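Fusion DH (Streptomyces sp. MJ635-86F5, PDB 6K97) is an engineered fusion that rejoins the halves of a split polyketide synthase dehydratase domain from cremimycin biosynthesis, a lyase that probably dehydrates carrier-bound polyketide intermediates. Local coordinates at residues A[192-204]-A[217-230]. Numbering follows the deposited sequence.
Sequences PGGDAWDTAGLYA and FRGLRAAWSSGEDI. With SO4 (sulfate ion), chain C.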
loop_
_atom_site.group_PDB
_atom_site.type_symbol
_atom_site.label_atom_id
_atom_site.label_comp_id
_atom_site.label_asym_id
_atom_site.label_seq_id
_atom_site.Cartn_x
_atom_site.Cartn_y
_atom_site.Cartn_z
ATOM N N PRO A 192 -29.377 -30.208 27.063
ATOM C CA PRO A 192 -30.433 -30.549 28.046
ATOM C C PRO A 192 -30.456 -29.733 29.340
ATOM O O PRO A 192 -29.477 -29.074 29.677
ATOM C CB PRO A 192 -30.143 -32.020 28.383
ATOM C CG PRO A 192 -28.683 -32.198 28.113
ATOM C CD PRO A 192 -28.318 -31.237 27.010
ATOM N N GLY A 193 -31.584 -29.788 30.046
ATOM C CA GLY A 193 -31.729 -29.199 31.386
ATOM C C GLY A 193 -31.082 -27.844 31.644
ATOM O O GLY A 193 -30.618 -27.582 32.764
ATOM N N GLY A 194 -31.035 -26.991 30.616
ATOM C CA GLY A 194 -30.625 -25.587 30.780
ATOM C C GLY A 194 -31.793 -24.616 30.607
ATOM O O GLY A 194 -32.578 -24.768 29.680
ATOM N N ASP A 195 -31.913 -23.616 31.482
ATOM C CA ASP A 195 -33.004 -22.618 31.368
ATOM C C ASP A 195 -32.946 -21.818 30.048
ATOM O O ASP A 195 -31.960 -21.124 29.795
ATOM C CB ASP A 195 -32.972 -21.619 32.537
ATOM C CG ASP A 195 -32.837 -22.294 33.904
ATOM O OD1 ASP A 195 -32.366 -23.455 33.941
ATOM O OD2 ASP A 195 -33.200 -21.660 34.937
ATOM N N ALA A 196 -34.018 -21.887 29.250
ATOM C CA ALA A 196 -34.163 -21.076 28.015
ATOM C C ALA A 196 -34.324 -19.554 28.284
ATOM O O ALA A 196 -34.999 -19.155 29.245
ATOM C CB ALA A 196 -35.338 -21.571 27.195
ATOM N N TRP A 197 -33.707 -18.723 27.451
ATOM C CA TRP A 197 -33.732 -17.268 27.635
ATOM C C TRP A 197 -34.747 -16.606 26.705
ATOM O O TRP A 197 -35.036 -17.111 25.628
ATOM C CB TRP A 197 -32.363 -16.649 27.295
ATOM C CG TRP A 197 -31.220 -16.955 28.210
ATOM C CD1 TRP A 197 -31.119 -17.982 29.114
ATOM C CD2 TRP A 197 -29.960 -16.282 28.236
ATOM N NE1 TRP A 197 -29.874 -17.964 29.726
ATOM C CE2 TRP A 197 -29.158 -16.913 29.219
ATOM C CE3 TRP A 197 -29.450 -15.175 27.568
ATOM C CZ2 TRP A 197 -27.878 -16.476 29.529
ATOM C CZ3 TRP A 197 -28.160 -14.728 27.897
ATOM C CH2 TRP A 197 -27.388 -15.390 28.840
ATOM N N ASP A 198 -35.245 -15.441 27.099
ATOM C CA ASP A 198 -36.064 -14.621 26.210
ATOM C C ASP A 198 -35.087 -13.606 25.588
ATOM O O ASP A 198 -34.697 -12.618 26.211
ATOM C CB ASP A 198 -37.175 -13.961 26.993
ATOM C CG ASP A 198 -38.189 -13.330 26.130
ATOM O OD1 ASP A 198 -37.823 -12.808 25.095
ATOM O OD2 ASP A 198 -39.382 -13.321 26.496
ATOM N N THR A 199 -34.676 -13.879 24.362
ATOM C CA THR A 199 -33.673 -13.086 23.694
ATOM C C THR A 199 -34.188 -11.725 23.261
ATOM O O THR A 199 -33.418 -10.739 23.237
ATOM C CB THR A 199 -33.040 -13.855 22.493
ATOM O OG1 THR A 199 -34.021 -14.196 21.488
ATOM C CG2 THR A 199 -32.393 -15.119 22.992
ATOM N N ALA A 200 -35.465 -11.621 22.924
ATOM C CA ALA A 200 -35.996 -10.291 22.608
ATOM C C ALA A 200 -35.969 -9.450 23.883
ATOM O O ALA A 200 -35.661 -8.254 23.849
ATOM C CB ALA A 200 -37.404 -10.372 22.051
ATOM N N GLY A 201 -36.314 -10.083 25.006
ATOM C CA GLY A 201 -36.173 -9.431 26.306
ATOM C C GLY A 201 -34.746 -9.002 26.644
ATOM O O GLY A 201 -34.513 -7.884 27.175
ATOM N N LEU A 202 -33.772 -9.849 26.304
ATOM C CA LEU A 202 -32.371 -9.439 26.475
ATOM C C LEU A 202 -32.048 -8.167 25.636
ATOM O O LEU A 202 -31.432 -7.183 26.142
ATOM C CB LEU A 202 -31.443 -10.566 26.073
ATOM C CG LEU A 202 -29.958 -10.217 26.141
ATOM C CD1 LEU A 202 -29.538 -9.958 27.579
ATOM C CD2 LEU A 202 -29.170 -11.336 25.548
ATOM N N TYR A 203 -32.451 -8.178 24.361
ATOM C CA TYR A 203 -32.183 -7.025 23.501
ATOM C C TYR A 203 -32.864 -5.767 24.007
ATOM O O TYR A 203 -32.268 -4.693 23.959
ATOM C CB TYR A 203 -32.543 -7.322 22.068
ATOM C CG TYR A 203 -31.510 -8.110 21.325
ATOM C CD1 TYR A 203 -30.229 -7.665 21.222
ATOM C CD2 TYR A 203 -31.824 -9.311 20.712
ATOM C CE1 TYR A 203 -29.273 -8.379 20.537
ATOM C CE2 TYR A 203 -30.868 -10.054 20.044
ATOM C CZ TYR A 203 -29.593 -9.572 19.942
ATOM O OH TYR A 203 -28.617 -10.281 19.226
ATOM N N ALA A 204 -34.068 -5.880 24.579
ATOM C CA ALA A 204 -34.712 -4.679 25.166
ATOM C C ALA A 204 -33.912 -4.074 26.327
ATOM O O ALA A 204 -33.736 -2.869 26.416
ATOM C CB ALA A 204 -36.116 -4.985 25.592
ATOM N N PHE A 217 -27.857 -6.467 13.588
ATOM C CA PHE A 217 -27.083 -6.872 14.742
ATOM C C PHE A 217 -27.912 -7.494 15.821
ATOM O O PHE A 217 -27.414 -7.747 16.872
ATOM C CB PHE A 217 -26.261 -5.708 15.293
ATOM C CG PHE A 217 -25.060 -5.408 14.465
ATOM C CD1 PHE A 217 -25.190 -4.723 13.264
ATOM C CD2 PHE A 217 -23.817 -5.856 14.841
ATOM C CE1 PHE A 217 -24.103 -4.478 12.466
ATOM C CE2 PHE A 217 -22.721 -5.632 14.039
ATOM C CZ PHE A 217 -22.869 -4.930 12.844
ATOM N N ARG A 218 -29.161 -7.820 15.556
ATOM C CA ARG A 218 -29.957 -8.551 16.550
ATOM C C ARG A 218 -29.987 -10.001 16.081
ATOM O O ARG A 218 -31.033 -10.531 15.752
ATOM C CB ARG A 218 -31.361 -7.991 16.657
ATOM C CG ARG A 218 -31.429 -6.655 17.338
ATOM C CD ARG A 218 -32.784 -6.425 17.984
ATOM N NE ARG A 218 -33.810 -6.337 16.955
ATOM C CZ ARG A 218 -34.127 -5.228 16.279
ATOM N NH1 ARG A 218 -33.484 -4.073 16.457
ATOM N NH2 ARG A 218 -35.068 -5.274 15.350
ATOM N N GLY A 219 -28.824 -10.633 16.069
ATOM C CA GLY A 219 -28.656 -11.973 15.523
ATOM C C GLY A 219 -28.746 -13.112 16.508
ATOM O O GLY A 219 -28.796 -14.249 16.109
ATOM N N LEU A 220 -28.839 -12.815 17.802
ATOM C CA LEU A 220 -29.061 -13.863 18.803
ATOM C C LEU A 220 -30.503 -14.380 18.729
ATOM O O LEU A 220 -31.370 -13.758 19.251
ATOM C CB LEU A 220 -28.726 -13.330 20.204
ATOM C CG LEU A 220 -28.905 -14.286 21.389
ATOM C CD1 LEU A 220 -27.960 -15.460 21.311
ATOM C CD2 LEU A 220 -28.724 -13.588 22.738
ATOM N N ARG A 221 -30.742 -15.524 18.108
ATOM C CA ARG A 221 -32.098 -16.085 17.977
ATOM C C ARG A 221 -32.595 -16.876 19.223
ATOM O O ARG A 221 -33.788 -16.944 19.448
ATOM C CB ARG A 221 -32.223 -17.038 16.750
ATOM C CG ARG A 221 -32.050 -16.549 15.301
ATOM C CD ARG A 221 -32.163 -15.080 14.859
ATOM N NE ARG A 221 -33.081 -14.233 15.586
ATOM C CZ ARG A 221 -33.154 -12.910 15.424
ATOM N NH1 ARG A 221 -32.381 -12.289 14.532
ATOM N NH2 ARG A 221 -34.022 -12.206 16.147
ATOM N N ALA A 222 -31.694 -17.505 19.980
ATOM C CA ALA A 222 -32.040 -18.432 21.090
ATOM C C ALA A 222 -30.845 -18.653 22.020
ATOM O O ALA A 222 -29.725 -18.561 21.600
ATOM C CB ALA A 222 -32.527 -19.765 20.549
ATOM N N ALA A 223 -31.081 -18.922 23.296
ATOM C CA ALA A 223 -29.988 -19.090 24.243
ATOM C C ALA A 223 -30.403 -19.807 25.515
ATOM O O ALA A 223 -31.483 -19.592 26.019
ATOM C CB ALA A 223 -29.405 -17.749 24.581
ATOM N N TRP A 224 -29.521 -20.665 26.020
ATOM C CA TRP A 224 -29.730 -21.428 27.271
ATOM C C TRP A 224 -28.504 -21.269 28.115
ATOM O O TRP A 224 -27.400 -21.169 27.595
ATOM C CB TRP A 224 -29.920 -22.912 26.988
ATOM C CG TRP A 224 -30.941 -23.194 25.958
ATOM C CD1 TRP A 224 -32.237 -23.620 26.177
ATOM C CD2 TRP A 224 -30.798 -23.085 24.523
ATOM N NE1 TRP A 224 -32.900 -23.772 24.973
ATOM C CE2 TRP A 224 -32.045 -23.450 23.944
ATOM C CE3 TRP A 224 -29.751 -22.732 23.678
ATOM C CZ2 TRP A 224 -32.262 -23.471 22.547
ATOM C CZ3 TRP A 224 -29.967 -22.763 22.273
ATOM C CH2 TRP A 224 -31.221 -23.137 21.735
ATOM N N SER A 225 -28.672 -21.241 29.414
ATOM C CA SER A 225 -27.531 -21.367 30.291
ATOM C C SER A 225 -27.688 -22.574 31.196
ATOM O O SER A 225 -28.797 -22.967 31.540
ATOM C CB SER A 225 -27.333 -20.107 31.112
ATOM O OG SER A 225 -28.495 -19.834 31.800
ATOM N N SER A 226 -26.551 -23.178 31.514
ATOM C CA SER A 226 -26.427 -24.268 32.475
ATOM C C SER A 226 -25.099 -24.077 33.177
ATOM O O SER A 226 -24.039 -24.070 32.528
ATOM C CB SER A 226 -26.421 -25.620 31.749
ATOM O OG SER A 226 -25.345 -25.692 30.813
ATOM N N GLY A 227 -25.141 -23.912 34.487
ATOM C CA GLY A 227 -23.937 -23.652 35.244
ATOM C C GLY A 227 -23.444 -22.296 34.812
ATOM O O GLY A 227 -24.240 -21.400 34.525
ATOM N N GLU A 228 -22.132 -22.125 34.761
ATOM C CA GLU A 228 -21.577 -20.835 34.365
ATOM C C GLU A 228 -21.549 -20.644 32.819
ATOM O O GLU A 228 -21.276 -19.545 32.334
ATOM C CB GLU A 228 -20.180 -20.639 34.977
ATOM C CG GLU A 228 -20.154 -19.908 36.324
ATOM C CD GLU A 228 -18.851 -19.137 36.545
ATOM O OE1 GLU A 228 -18.908 -17.894 36.666
ATOM O OE2 GLU A 228 -17.758 -19.756 36.562
ATOM N N ASP A 229 -21.888 -21.694 32.074
ATOM C CA ASP A 229 -21.807 -21.700 30.626
ATOM C C ASP A 229 -23.060 -21.222 29.876
ATOM O O ASP A 229 -24.175 -21.391 30.338
ATOM C CB ASP A 229 -21.516 -23.125 30.169
ATOM C CG ASP A 229 -20.108 -23.576 30.505
ATOM O OD1 ASP A 229 -19.258 -22.726 30.937
ATOM O OD2 ASP A 229 -19.850 -24.790 30.301
ATOM N N ILE A 230 -22.868 -20.695 28.666
ATOM C CA ILE A 230 -23.980 -20.296 27.839
ATOM C C ILE A 230 -23.897 -20.919 26.459
ATOM O O ILE A 230 -22.823 -21.049 25.919
ATOM C CB ILE A 230 -23.994 -18.784 27.697
ATOM C CG1 ILE A 230 -23.961 -18.152 29.096
ATOM C CG2 ILE A 230 -25.203 -18.352 26.894
ATOM C CD1 ILE A 230 -23.444 -16.737 29.107
HETATM S S SO4 C . -34.611 -1.643 13.710
HETATM O O1 SO4 C . -33.413 -1.821 12.830
HETATM O O2 SO4 C . -34.198 -1.588 15.133
HETATM O O3 SO4 C . -35.262 -0.344 13.387
HETATM O O4 SO4 C . -35.608 -2.750 13.536
#
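Asp-195 and Ala-196 pair antiparallel with Ser-225 and Trp-224, making a short strand at the sheet's edge within this chain, beside strand 220-226; the chain then turns into helix 199-208, whose first residues run across that strand at 111°. Both segments lie in the predicted C-terminal hotdog of the double hotdog fold. The pairing continues beyond the bridges where Trp-197 N donates to Ala-223 O over 2.8 Å. With CG anti to its own carbonyl carbon (chi1 -69°), the Trp-197 indole lies over strand 220-226. The CB of Ala-223, small enough to fit beneath it, sits under one face near the rim, while the pyrrole N-H meets Ser-225 OG in the ring plane (NE1 to OG 3.1 Å). CH2 at the benzo end reaches Ile-230 CG2, and the side chain also touches Pro-265 of helix 252-266. A leucine in place of Trp-197 would probably leave Ser-225 OG without its indole donor and open a gap above Ala-223. At the start of the helix, Thr-199 lays its CG2 on Leu-220 CG at 3.9 Å, and one turn on the CD2 methyls of Leu-202 and Leu-220 meet at 3.6 Å. Tyr-203 suits the far end because its flat ring offers a face and its hydroxyl a polar tip. Arg-218 CG stands 4.0 Å above the ring centre, a CH-pi contact, and the bent arginine chain carries its guanidinium on to a sulfate, probably from the crystallisation liquor. Tyr-203 is buried, and its OH also hydrogen-bonds with His-260 ND1; at the ring edge it accepts a nearly straight bond from Leu-220 N, 2.9 Å long at 162°.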